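Local coordinates for Cif-like 1 (Burkholderia cenocepacia, PDB 7JQY), which probably hydrolyses epoxides, as a Cif-like enzyme of the alpha/beta hydrolase fold that assembles as an octamer, at residues Thr60-Arg65 with Ala209-Ala214; Thr115-Val120 with Thr138-Leu143; Asn259-Leu264 with Gly276-Asn281. The protein carries 1 engineered substitution. All coordinates share one frame; numbering follows the deposited sequence.

Contact 1: residues Thr60-Arg65 with Ala209-Ala214; sequences TWYTWR and AVYADA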
ATOM      1  N   THR B  60      -2.379  28.189   3.953  1.00 28.65           N
ATOM      2  CA  THR B  60      -3.442  28.477   4.898  1.00 30.37           C
ATOM      3  C   THR B  60      -3.097  29.807   5.545  1.00 31.11           C
ATOM      4  O   THR B  60      -2.101  30.444   5.182  1.00 32.49           O
ATOM      5  CB  THR B  60      -3.568  27.385   5.969  1.00 29.73           C
ATOM      6  OG1 THR B  60      -2.356  27.357   6.725  1.00 28.19           O
ATOM      7  CG2 THR B  60      -3.848  26.017   5.360  1.00 25.06           C
ATOM      8  N   TRP B  61      -3.889  30.194   6.551  1.00 31.67           N
ATOM      9  CA  TRP B  61      -3.567  31.376   7.348  1.00 32.27           C
ATOM     10  C   TRP B  61      -2.145  31.325   7.888  1.00 33.08           C
ATOM     11  O   TRP B  61      -1.526  32.371   8.124  1.00 35.14           O
ATOM     12  CB  TRP B  61      -4.557  31.508   8.512  1.00 33.60           C
ATOM     13  CG  TRP B  61      -4.286  30.520   9.611  1.00 33.69           C
ATOM     14  CD1 TRP B  61      -4.863  29.291   9.769  1.00 31.53           C
ATOM     15  CD2 TRP B  61      -3.345  30.663  10.689  1.00 36.17           C
ATOM     16  NE1 TRP B  61      -4.339  28.662  10.872  1.00 33.57           N
ATOM     17  CE2 TRP B  61      -3.412  29.484  11.459  1.00 33.30           C
ATOM     18  CE3 TRP B  61      -2.457  31.674  11.077  1.00 33.22           C
ATOM     19  CZ2 TRP B  61      -2.627  29.289  12.593  1.00 31.71           C
ATOM     20  CZ3 TRP B  61      -1.680  31.478  12.212  1.00 33.96           C
ATOM     21  CH2 TRP B  61      -1.767  30.292  12.950  1.00 33.51           C
ATOM     22  N   TYR B  62      -1.614  30.115   8.100  1.00 32.19           N
ATOM     23  CA  TYR B  62      -0.321  29.939   8.756  1.00 30.89           C
ATOM     24  C   TYR B  62       0.805  30.670   8.031  1.00 32.56           C
ATOM     25  O   TYR B  62       1.869  30.890   8.621  1.00 31.36           O
ATOM     26  CB  TYR B  62      -0.025  28.438   8.865  1.00 29.45           C
ATOM     27  CG  TYR B  62       1.281  28.052   9.548  1.00 32.93           C
ATOM     28  CD1 TYR B  62       1.388  28.021  10.935  1.00 33.51           C
ATOM     29  CD2 TYR B  62       2.399  27.686   8.799  1.00 28.83           C
ATOM     30  CE1 TYR B  62       2.579  27.644  11.559  1.00 30.29           C
ATOM     31  CE2 TYR B  62       3.583  27.307   9.410  1.00 30.49           C
ATOM     32  CZ  TYR B  62       3.672  27.291  10.791  1.00 34.30           C
ATOM     33  OH  TYR B  62       4.854  26.919  11.398  1.00 32.44           O
ATOM     34  N   THR B  63       0.605  31.049   6.766  1.00 31.71           N
ATOM     35  CA  THR B  63       1.666  31.737   6.045  1.00 34.02           C
ATOM     36  C   THR B  63       1.920  33.145   6.577  1.00 33.11           C
ATOM     37  O   THR B  63       3.012  33.679   6.366  1.00 35.22           O
ATOM     38  CB  THR B  63       1.358  31.767   4.540  1.00 34.61           C
ATOM     39  OG1 THR B  63       2.555  32.077   3.826  1.00 33.58           O
ATOM     40  CG2 THR B  63       0.298  32.798   4.196  1.00 33.02           C
ATOM     41  N   TRP B  64       0.971  33.732   7.300  1.00 34.57           N
ATOM     42  CA  TRP B  64       1.095  35.071   7.860  1.00 35.70           C
ATOM     43  C   TRP B  64       1.653  35.069   9.274  1.00 36.47           C
ATOM     44  O   TRP B  64       1.585  36.099   9.952  1.00 35.62           O
ATOM     45  CB  TRP B  64      -0.265  35.778   7.848  1.00 37.01           C
ATOM     46  CG  TRP B  64      -0.899  35.798   6.490  1.00 35.49           C
ATOM     47  CD1 TRP B  64      -1.931  35.030   6.063  1.00 37.05           C
ATOM     48  CD2 TRP B  64      -0.524  36.617   5.380  1.00 38.40           C
ATOM     49  NE1 TRP B  64      -2.237  35.322   4.762  1.00 36.00           N
ATOM     50  CE2 TRP B  64      -1.386  36.296   4.315  1.00 37.54           C
ATOM     51  CE3 TRP B  64       0.460  37.597   5.181  1.00 39.08           C
ATOM     52  CZ2 TRP B  64      -1.297  36.914   3.064  1.00 38.39           C
ATOM     53  CZ3 TRP B  64       0.546  38.215   3.933  1.00 36.53           C
ATOM     54  CH2 TRP B  64      -0.324  37.869   2.896  1.00 38.57           C
ATOM     55  N   ARG B  65       2.202  33.939   9.727  1.00 35.61           N
ATOM     56  CA  ARG B  65       2.565  33.786  11.134  1.00 35.24           C
ATOM     57  C   ARG B  65       3.592  34.814  11.592  1.00 40.60           C
ATOM     58  O   ARG B  65       3.568  35.225  12.760  1.00 41.02           O
ATOM     59  CB  ARG B  65       3.096  32.380  11.378  1.00 35.60           C
ATOM     60  CG  ARG B  65       4.363  32.072  10.620  1.00 33.57           C
ATOM     61  CD  ARG B  65       4.595  30.584  10.546  1.00 33.84           C
ATOM     62  NE  ARG B  65       5.765  30.274   9.737  1.00 33.68           N
ATOM     63  CZ  ARG B  65       5.740  30.143   8.420  1.00 33.39           C
ATOM     64  NH1 ARG B  65       4.593  30.293   7.759  1.00 29.14           N
ATOM     65  NH2 ARG B  65       6.868  29.866   7.765  1.00 30.76           N
ATOM     66  N   ALA B 209       5.393  21.486   5.691  1.00 32.53           N
ATOM     67  CA  ALA B 209       4.549  20.325   5.976  1.00 35.20           C
ATOM     68  C   ALA B 209       3.233  20.723   6.641  1.00 31.54           C
ATOM     69  O   ALA B 209       2.235  20.006   6.522  1.00 32.26           O
ATOM     70  CB  ALA B 209       5.304  19.325   6.853  1.00 33.54           C
ATOM     71  N   VAL B 210       3.206  21.861   7.335  1.00 32.79           N
ATOM     72  CA  VAL B 210       1.950  22.351   7.885  1.00 33.06           C
ATOM     73  C   VAL B 210       0.950  22.611   6.766  1.00 35.54           C
ATOM     74  O   VAL B 210      -0.227  22.228   6.860  1.00 33.72           O
ATOM     75  CB  VAL B 210       2.206  23.620   8.714  1.00 32.74           C
ATOM     76  CG1 VAL B 210       0.891  24.243   9.157  1.00 30.48           C
ATOM     77  CG2 VAL B 210       3.107  23.298   9.896  1.00 35.38           C
ATOM     78  N   TYR B 211       1.405  23.248   5.678  1.00 31.34           N
ATOM     79  CA  TYR B 211       0.548  23.424   4.508  1.00 31.00           C
ATOM     80  C   TYR B 211       0.183  22.079   3.893  1.00 29.53           C
ATOM     81  O   TYR B 211      -0.992  21.803   3.624  1.00 29.16           O
ATOM     82  CB  TYR B 211       1.244  24.289   3.454  1.00 31.55           C
ATOM     83  CG  TYR B 211       1.814  25.606   3.915  1.00 32.68           C
ATOM     84  CD1 TYR B 211       1.066  26.491   4.694  1.00 29.94           C
ATOM     85  CD2 TYR B 211       3.092  25.990   3.519  1.00 31.87           C
ATOM     86  CE1 TYR B 211       1.593  27.707   5.095  1.00 31.90           C
ATOM     87  CE2 TYR B 211       3.628  27.200   3.907  1.00 32.43           C
ATOM     88  CZ  TYR B 211       2.878  28.063   4.686  1.00 35.68           C
ATOM     89  OH  TYR B 211       3.423  29.266   5.071  1.00 33.45           O
ATOM     90  N   ALA B 212       1.185  21.235   3.641  1.00 31.43           N
ATOM     91  CA  ALA B 212       0.930  19.970   2.959  1.00 31.83           C
ATOM     92  C   ALA B 212      -0.068  19.113   3.736  1.00 32.85           C
ATOM     93  O   ALA B 212      -0.935  18.466   3.134  1.00 32.31           O
ATOM     94  CB  ALA B 212       2.245  19.221   2.729  1.00 30.23           C
ATOM     95  N   ASP B 213       0.039  19.086   5.072  1.00 32.62           N
ATOM     96  CA  ASP B 213      -0.906  18.296   5.869  1.00 34.44           C
ATOM     97  C   ASP B 213      -2.326  18.857   5.797  1.00 33.87           C
ATOM     98  O   ASP B 213      -3.299  18.097   5.867  1.00 33.66           O
ATOM     99  CB  ASP B 213      -0.423  18.186   7.320  1.00 33.42           C
ATOM    100  CG  ASP B 213       0.884  17.388   7.441  1.00 38.71           C
ATOM    101  OD1 ASP B 213       1.386  16.864   6.405  1.00 37.49           O
ATOM    102  OD2 ASP B 213       1.420  17.297   8.564  1.00 35.86           O
ATOM    103  N   ALA B 214      -2.479  20.172   5.669  1.00 33.48           N
ATOM    104  CA  ALA B 214      -3.821  20.713   5.492  1.00 33.46           C
ATOM    105  C   ALA B 214      -4.452  20.220   4.191  1.00 33.93           C
ATOM    106  O   ALA B 214      -5.638  19.872   4.159  1.00 32.37           O
ATOM    107  CB  ALA B 214      -3.781  22.236   5.533  1.00 33.48           C
TER

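Contact 2: residues Thr115-Val120 with Thr138-Leu143; sequences TRIHLV and TEIVKL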
ATOM      1  N   THR B 115     -16.750  47.462   8.650  1.00 59.80           N
ATOM      2  CA  THR B 115     -17.153  47.872   7.313  1.00 65.35           C
ATOM      3  C   THR B 115     -15.984  48.354   6.475  1.00 65.37           C
ATOM      4  O   THR B 115     -16.053  48.234   5.250  1.00 70.14           O
ATOM      5  CB  THR B 115     -18.230  48.980   7.347  1.00 64.57           C
ATOM      6  OG1 THR B 115     -17.917  49.949   8.356  1.00 64.83           O
ATOM      7  CG2 THR B 115     -19.609  48.392   7.607  1.00 65.16           C
ATOM      8  N   ARG B 116     -14.915  48.865   7.105  1.00 64.57           N
ATOM      9  CA  ARG B 116     -13.696  49.352   6.411  1.00 60.57           C
ATOM     10  C   ARG B 116     -12.475  48.525   6.858  1.00 57.66           C
ATOM     11  O   ARG B 116     -12.254  48.367   8.059  1.00 58.98           O
ATOM     12  CB  ARG B 116     -13.467  50.836   6.697  1.00 66.15           C
ATOM     13  CG  ARG B 116     -14.588  51.743   6.217  1.00 69.01           C
ATOM     14  CD  ARG B 116     -14.747  51.674   4.706  1.00 69.83           C
ATOM     15  NE  ARG B 116     -15.796  52.570   4.226  1.00 74.95           N
ATOM     16  CZ  ARG B 116     -17.070  52.218   4.079  1.00 74.22           C
ATOM     17  NH1 ARG B 116     -17.458  50.985   4.374  1.00 76.26           N
ATOM     18  NH2 ARG B 116     -17.956  53.098   3.636  1.00 76.99           N
ATOM     19  N   ILE B 117     -11.681  47.993   5.912  1.00 53.61           N
ATOM     20  CA  ILE B 117     -10.585  47.084   6.229  1.00 52.13           C
ATOM     21  C   ILE B 117      -9.397  47.453   5.354  1.00 51.01           C
ATOM     22  O   ILE B 117      -9.559  48.013   4.265  1.00 50.14           O
ATOM     23  CB  ILE B 117     -10.957  45.606   5.978  1.00 51.74           C
ATOM     24  CG1 ILE B 117     -11.269  45.421   4.491  1.00 48.87           C
ATOM     25  CG2 ILE B 117     -12.134  45.173   6.856  1.00 49.08           C
ATOM     26  CD1 ILE B 117     -11.429  44.000   4.052  1.00 47.31           C
ATOM     27  N   HIS B 118      -8.199  47.186   5.856  1.00 49.85           N
ATOM     28  CA  HIS B 118      -7.023  47.065   5.005  1.00 50.48           C
ATOM     29  C   HIS B 118      -6.946  45.613   4.553  1.00 50.14           C
ATOM     30  O   HIS B 118      -7.332  44.702   5.295  1.00 46.25           O
ATOM     31  CB  HIS B 118      -5.753  47.455   5.758  1.00 47.82           C
ATOM     32  CG  HIS B 118      -5.795  48.838   6.330  1.00 54.62           C
ATOM     33  ND1 HIS B 118      -5.433  49.957   5.609  1.00 56.64           N
ATOM     34  CD2 HIS B 118      -6.174  49.286   7.551  1.00 55.37           C
ATOM     35  CE1 HIS B 118      -5.573  51.032   6.366  1.00 55.51           C
ATOM     36  NE2 HIS B 118      -6.019  50.651   7.550  1.00 56.38           N
ATOM     37  N   LEU B 119      -6.484  45.398   3.326  1.00 45.81           N
ATOM     38  CA  LEU B 119      -6.602  44.093   2.690  1.00 45.00           C
ATOM     39  C   LEU B 119      -5.269  43.692   2.075  1.00 43.42           C
ATOM     40  O   LEU B 119      -4.712  44.433   1.256  1.00 47.85           O
ATOM     41  CB  LEU B 119      -7.714  44.104   1.636  1.00 44.67           C
ATOM     42  CG  LEU B 119      -8.207  42.762   1.104  1.00 45.02           C
ATOM     43  CD1 LEU B 119      -8.497  41.793   2.244  1.00 43.78           C
ATOM     44  CD2 LEU B 119      -9.428  42.961   0.212  1.00 44.65           C
ATOM     45  N   VAL B 120      -4.778  42.511   2.452  1.00 39.29           N
ATOM     46  CA  VAL B 120      -3.523  41.950   1.963  1.00 38.23           C
ATOM     47  C   VAL B 120      -3.793  40.567   1.383  1.00 41.36           C
ATOM     48  O   VAL B 120      -4.425  39.729   2.037  1.00 41.20           O
ATOM     49  CB  VAL B 120      -2.476  41.846   3.086  1.00 39.32           C
ATOM     50  CG1 VAL B 120      -1.118  41.417   2.506  1.00 39.72           C
ATOM     51  CG2 VAL B 120      -2.383  43.152   3.859  1.00 42.03           C
ATOM     52  N   THR B 138     -15.549  51.252  -1.919  1.00 63.58           N
ATOM     53  CA  THR B 138     -15.605  52.146  -0.766  1.00 64.91           C
ATOM     54  C   THR B 138     -15.180  51.437   0.514  1.00 64.10           C
ATOM     55  O   THR B 138     -14.719  52.086   1.460  1.00 63.89           O
ATOM     56  CB  THR B 138     -17.002  52.756  -0.627  1.00 66.54           C
ATOM     57  OG1 THR B 138     -17.958  51.727  -0.355  1.00 66.10           O
ATOM     58  CG2 THR B 138     -17.393  53.484  -1.918  1.00 65.15           C
ATOM     59  N   GLU B 139     -15.339  50.113   0.564  1.00 62.36           N
ATOM     60  CA  GLU B 139     -15.076  49.332   1.765  1.00 61.96           C
ATOM     61  C   GLU B 139     -13.614  48.927   1.929  1.00 58.32           C
ATOM     62  O   GLU B 139     -13.248  48.430   2.999  1.00 59.78           O
ATOM     63  CB  GLU B 139     -15.960  48.077   1.776  1.00 62.65           C
ATOM     64  CG  GLU B 139     -17.442  48.404   1.767  1.00 63.16           C
ATOM     65  CD  GLU B 139     -18.329  47.176   1.782  1.00 62.42           C
ATOM     66  OE1 GLU B 139     -17.874  46.114   2.265  1.00 62.32           O
ATOM     67  OE2 GLU B 139     -19.490  47.280   1.317  1.00 60.75           O
ATOM     68  N   ILE B 140     -12.768  49.138   0.926  1.00 58.29           N
ATOM     69  CA  ILE B 140     -11.350  48.801   1.007  1.00 52.99           C
ATOM     70  C   ILE B 140     -10.576  50.102   1.159  1.00 54.11           C
ATOM     71  O   ILE B 140     -10.478  50.891   0.213  1.00 56.53           O
ATOM     72  CB  ILE B 140     -10.875  48.019  -0.227  1.00 52.53           C
ATOM     73  CG1 ILE B 140     -11.641  46.703  -0.371  1.00 52.35           C
ATOM     74  CG2 ILE B 140      -9.372  47.777  -0.170  1.00 52.42           C
ATOM     75  CD1 ILE B 140     -11.649  45.850   0.886  1.00 51.08           C
ATOM     76  N   VAL B 141     -10.018  50.324   2.350  1.00 53.61           N
ATOM     77  CA  VAL B 141      -9.216  51.522   2.594  1.00 54.62           C
ATOM     78  C   VAL B 141      -7.931  51.475   1.775  1.00 53.96           C
ATOM     79  O   VAL B 141      -7.624  52.393   1.007  1.00 55.00           O
ATOM     80  CB  VAL B 141      -8.920  51.667   4.096  1.00 52.38           C
ATOM     81  CG1 VAL B 141      -8.140  52.939   4.371  1.00 53.73           C
ATOM     82  CG2 VAL B 141     -10.200  51.650   4.882  1.00 55.35           C
ATOM     83  N   LYS B 142      -7.162  50.398   1.932  1.00 55.07           N
ATOM     84  CA  LYS B 142      -5.921  50.190   1.199  1.00 52.48           C
ATOM     85  C   LYS B 142      -5.814  48.715   0.843  1.00 52.97           C
ATOM     86  O   LYS B 142      -6.354  47.850   1.542  1.00 52.33           O
ATOM     87  CB  LYS B 142      -4.694  50.632   2.009  1.00 53.70           C
ATOM     88  CG  LYS B 142      -4.544  52.138   2.144  1.00 54.67           C
ATOM     89  CD  LYS B 142      -3.440  52.495   3.121  1.00 57.61           C
ATOM     90  CE  LYS B 142      -3.344  53.997   3.311  1.00 60.73           C
ATOM     91  NZ  LYS B 142      -2.541  54.355   4.515  1.00 63.55           N
ATOM     92  N   LEU B 143      -5.115  48.435  -0.252  1.00 51.27           N
ATOM     93  CA  LEU B 143      -4.987  47.086  -0.785  1.00 48.71           C
ATOM     94  C   LEU B 143      -3.524  46.811  -1.107  1.00 48.79           C
ATOM     95  O   LEU B 143      -2.870  47.627  -1.767  1.00 48.42           O
ATOM     96  CB  LEU B 143      -5.856  46.919  -2.037  1.00 46.71           C
ATOM     97  CG  LEU B 143      -5.692  45.636  -2.841  1.00 47.48           C
ATOM     98  CD1 LEU B 143      -6.227  44.449  -2.052  1.00 44.87           C
ATOM     99  CD2 LEU B 143      -6.382  45.760  -4.193  1.00 47.56           C
TER

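Contact 3: residues Asn259-Leu264 with Gly276-Asn281; sequences NGAKEL and GAVAPN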
ATOM      1  N   ASN B 259       8.572  36.970  -9.418  1.00 41.31           N
ATOM      2  CA  ASN B 259       7.900  37.885 -10.346  1.00 45.91           C
ATOM      3  C   ASN B 259       8.460  39.304 -10.287  1.00 46.34           C
ATOM      4  O   ASN B 259       8.377  40.036 -11.276  1.00 41.41           O
ATOM      5  CB  ASN B 259       6.396  37.926 -10.071  1.00 43.18           C
ATOM      6  CG  ASN B 259       5.658  36.801 -10.762  1.00 48.09           C
ATOM      7  OD1 ASN B 259       6.081  36.331 -11.820  1.00 49.08           O
ATOM      8  ND2 ASN B 259       4.562  36.342 -10.156  1.00 43.60           N
ATOM      9  N   GLY B 260       9.007  39.708  -9.141  1.00 46.71           N
ATOM     10  CA  GLY B 260       9.699  40.981  -9.046  1.00 45.24           C
ATOM     11  C   GLY B 260       8.833  42.155  -9.459  1.00 51.23           C
ATOM     12  O   GLY B 260       7.722  42.365  -8.944  1.00 40.98           O
ATOM     13  N   ALA B 261       9.380  42.941 -10.396  1.00 47.33           N
ATOM     14  CA  ALA B 261       8.770  44.180 -10.850  1.00 48.02           C
ATOM     15  C   ALA B 261       7.483  43.957 -11.622  1.00 47.01           C
ATOM     16  O   ALA B 261       6.729  44.913 -11.820  1.00 51.96           O
ATOM     17  CB  ALA B 261       9.761  44.961 -11.727  1.00 49.62           C
ATOM     18  N   LYS B 262       7.214  42.734 -12.078  1.00 47.26           N
ATOM     19  CA  LYS B 262       5.997  42.503 -12.851  1.00 50.17           C
ATOM     20  C   LYS B 262       4.737  42.525 -11.987  1.00 49.74           C
ATOM     21  O   LYS B 262       3.632  42.659 -12.527  1.00 49.46           O
ATOM     22  CB  LYS B 262       6.088  41.168 -13.592  1.00 49.67           C
ATOM     23  CG  LYS B 262       7.333  41.020 -14.456  1.00 49.87           C
ATOM     24  CD  LYS B 262       7.430  39.625 -15.074  1.00 49.96           C
ATOM     25  CE  LYS B 262       8.813  39.361 -15.665  1.00 58.70           C
ATOM     26  NZ  LYS B 262       9.852  39.019 -14.638  1.00 61.83           N
ATOM     27  N   GLU B 263       4.869  42.410 -10.665  1.00 48.10           N
ATOM     28  CA  GLU B 263       3.719  42.653  -9.799  1.00 48.75           C
ATOM     29  C   GLU B 263       3.339  44.113  -9.842  1.00 51.29           C
ATOM     30  O   GLU B 263       2.154  44.477  -9.759  1.00 50.22           O
ATOM     31  CB  GLU B 263       4.039  42.248  -8.360  1.00 45.09           C
ATOM     32  CG  GLU B 263       2.815  42.128  -7.462  1.00 45.94           C
ATOM     33  CD  GLU B 263       2.006  40.886  -7.769  1.00 45.43           C
ATOM     34  OE1 GLU B 263       2.457  40.097  -8.631  1.00 41.90           O
ATOM     35  OE2 GLU B 263       0.925  40.700  -7.149  1.00 45.63           O
ATOM     36  N   LEU B 264       4.352  44.943 -10.017  1.00 52.09           N
ATOM     37  CA  LEU B 264       4.210  46.377 -10.009  1.00 52.89           C
ATOM     38  C   LEU B 264       3.562  46.835 -11.317  1.00 54.53           C
ATOM     39  O   LEU B 264       2.659  47.679 -11.311  1.00 56.79           O
ATOM     40  CB  LEU B 264       5.625  46.914  -9.838  1.00 56.51           C
ATOM     41  CG  LEU B 264       6.173  47.134  -8.425  1.00 58.33           C
ATOM     42  CD1 LEU B 264       6.524  45.723  -7.830  1.00 54.36           C
ATOM     43  CD2 LEU B 264       7.414  48.005  -8.487  1.00 57.66           C
ATOM     44  N   GLY B 276       5.154  50.512  -5.418  1.00 56.51           N
ATOM     45  CA  GLY B 276       5.648  49.162  -5.256  1.00 53.23           C
ATOM     46  C   GLY B 276       7.104  49.101  -4.861  1.00 55.03           C
ATOM     47  O   GLY B 276       7.824  50.101  -4.852  1.00 59.95           O
ATOM     48  N   ALA B 277       7.521  47.887  -4.512  1.00 50.12           N
ATOM     49  CA  ALA B 277       8.901  47.595  -4.179  1.00 49.86           C
ATOM     50  C   ALA B 277       9.161  46.139  -4.514  1.00 52.10           C
ATOM     51  O   ALA B 277       8.234  45.326  -4.604  1.00 53.56           O
ATOM     52  CB  ALA B 277       9.200  47.875  -2.705  1.00 49.23           C
ATOM     53  N   VAL B 278      10.435  45.807  -4.673  1.00 47.04           N
ATOM     54  CA  VAL B 278      10.855  44.445  -4.972  1.00 48.39           C
ATOM     55  C   VAL B 278      11.746  43.979  -3.837  1.00 50.07           C
ATOM     56  O   VAL B 278      12.722  44.658  -3.492  1.00 53.15           O
ATOM     57  CB  VAL B 278      11.600  44.351  -6.317  1.00 48.13           C
ATOM     58  CG1 VAL B 278      12.325  43.024  -6.409  1.00 46.75           C
ATOM     59  CG2 VAL B 278      10.640  44.531  -7.484  1.00 48.64           C
ATOM     60  N   ALA B 279      11.412  42.826  -3.260  1.00 46.78           N
ATOM     61  CA  ALA B 279      12.165  42.312  -2.124  1.00 45.70           C
ATOM     62  C   ALA B 279      13.484  41.723  -2.607  1.00 45.07           C
ATOM     63  O   ALA B 279      13.483  40.865  -3.499  1.00 44.15           O
ATOM     64  CB  ALA B 279      11.359  41.246  -1.376  1.00 44.94           C
ATOM     65  N   PRO B 280      14.617  42.125  -2.028  1.00 48.50           N
ATOM     66  CA  PRO B 280      15.904  41.598  -2.493  1.00 47.85           C
ATOM     67  C   PRO B 280      16.116  40.168  -2.018  1.00 44.96           C
ATOM     68  O   PRO B 280      15.676  39.786  -0.931  1.00 44.50           O
ATOM     69  CB  PRO B 280      16.937  42.547  -1.868  1.00 45.95           C
ATOM     70  CG  PRO B 280      16.204  43.386  -0.866  1.00 42.85           C
ATOM     71  CD  PRO B 280      14.759  42.982  -0.840  1.00 45.75           C
ATOM     72  N   ASN B 281      16.757  39.378  -2.883  1.00 44.44           N
ATOM     73  CA  ASN B 281      17.117  37.980  -2.621  1.00 43.53           C
ATOM     74  C   ASN B 281      15.948  37.186  -2.036  1.00 42.03           C
ATOM     75  O   ASN B 281      16.101  36.431  -1.074  1.00 41.11           O
ATOM     76  CB  ASN B 281      18.336  37.906  -1.704  1.00 41.78           C
ATOM     77  CG  ASN B 281      19.614  38.376  -2.391  1.00 48.07           C
ATOM     78  OD1 ASN B 281      20.288  39.283  -1.909  1.00 48.44           O
ATOM     79  ND2 ASN B 281      19.949  37.757  -3.519  1.00 43.52           N
TER

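Contact 1: residues Thr60-Arg65 with Ala209-Ala214
Y62 and Y211 meet in an offset edge-to-face pair, the edge of Y62 turned toward the face of Y211, with ring planes 73° apart and Y62 CD2 3.8 Å from Y211 CE1. This is the tight part of the contact. The Y62 ring is sandwiched: V210 CG1 sits over one face, 3.9 Å from the ring centroid in a CH-pi contact, and the R65 side chain crosses the other face at CD. R65 is held there because its NH1 donates to Y62 O at 2.9 Å, while its backbone N reaches that oxygen from the opposite face of the carbonyl plane. Tyrosine suits both places, giving a flat apolar body with a polar tip: Y62 OH bonds to D207, and Y211 OH to D288, which also forms a salt bridge with R65 NH2. T63 OG1 makes at most a weak bond to Y211 OH, 3.2 Å away; D288 can also accept that proton, leaving its direction unsettled.

Packing thins toward A214, where T60 CG2 touches A214 CB at 3.8 Å. T60 OG1, between the backbone N and the carbonyl carbon (chi1 63°), accepts from Y62 N in an ST turn. V210 and A214 are partly exposed; W61 points away and packs on M13 of the second subunit. The loop after strand 50-54 packs against helix 205-215, with helix 286-289 beside T63 and strand 77-82 beside T60.

Contact 2: residues Thr115-Val120 with Thr138-Leu143
I117 and L119 bond through their backbones to the neighbouring parallel segment. I117 O accepts from V141 N at 3.0 Å, L119 N donates to K142 O at 3.0 Å, and I117 N reaches E139 O only weakly, at 3.3 Å. L119 O receives a CA-H...O contact from L143 CA at 3.4 Å, and A144 bonds the L119 backbone. Two steps on one strand, I117 to L119, match three on the other, I140 to L143; the extra residue is absorbed at the corner at V141.

The two strands are the ends of a beta-alpha-beta crossover through helix 124-135, and in alpha/beta hydrolases the first runs into the nucleophile elbow. One face of the sheet is apolar: I140 CD1 reaches both I117 CG1, at 3.7 Å, and L119 CD2, while L119 and L143 lie side by side, and helix 124-135 covers L119, I140 and L143 through A129 and Y132. Branched aliphatics suit such a buried face.

On the other face H118 and K142 run alongside each other, K142 CB at the imidazole edge, 3.7 Å from ND1, with V141 CB over a ring face. Their polar ends are satisfied apart, H118 NE2 by E49 and K142 NZ by F301 O. At the exposed end the bend of R116 at chi2 (-62°) brings CD to T138 O, and one face of the guanidinium lies, off-centre, over the T138-E139 peptide, while NH1 donates weakly to T115 O. R116 NE lies 3.0 Å from T138 O, too badly angled for a hydrogen bond. E139 OE2 is salt-bridged to R106 and OE1 hydrogen-bonded to H110.

Contact 3: residues Asn259-Leu264 with Gly276-Asn281
G260 and A261 meet V278 from the middle of a type II' beta turn, which is closed by K262 N donating to N259 O at 3.0 Å. That bond, within one segment, is the shortest sound polar bond of the contact. It fixes the turn that presents a peptide group to the strand. G260 takes phi 57° and psi -127°, the second position of such a turn, where the lack of a side chain makes a positive phi easy to adopt.

V278 is the counterpart. Its CG2, anti to the carbonyl carbon, lies 3.6 Å from G260 C and 3.5 Å from A261 N, so a methyl group rests against the peptide between the two residues. A beta-branched residue suits an extended strand, where it offers a compact apolar knob close to the backbone.

One turn further on, L264 points at the strand. Its CG comes within 3.8 Å of G276 CA, and the two methyls divide: CD2 meets G276 C at 3.8 Å, while CD1 comes to 3.7 Å from A277 O and stays more loosely near V278 CG2. This closeness depends on G276 being bare, for a beta carbon there would collide with L264 CG.

The unit joined here is the beta-alpha-beta segment of strand 250-255, helix 262-268 and strand 274-279, the last being an outermost strand within the chain. A277 faces away, onto F293 and Q297 of helix 291-303, and its backbone is bonded to A252. The turn and the helix start meet the strand through apolar packing and close fit, with no polar bond exchanged, while backbone pairing with strand 250-255 fixes the strand itself.

How the contacts relate
Contacts 1 and 2 are buried, whereas contact 3 lies at the surface. Contacts 2 and 3 reach the same sheet, the former between two inner parallel strands and the latter between an outermost strand and the helix packed on it. Their chemistry follows: backbone hydrogen bonds in contact 2, apolar fit without polar exchange in contact 3. Contact 1 instead joins a loop to a helix, through aromatic rings with polar tips. Contact 2 is nested within the chain loop that contact 1 closes, and the two touch where W64 CH2 packs 3.7 Å from V120 CG1. Contact 3 touches neither, its nearest atoms being about 9 Å from those of contact 2.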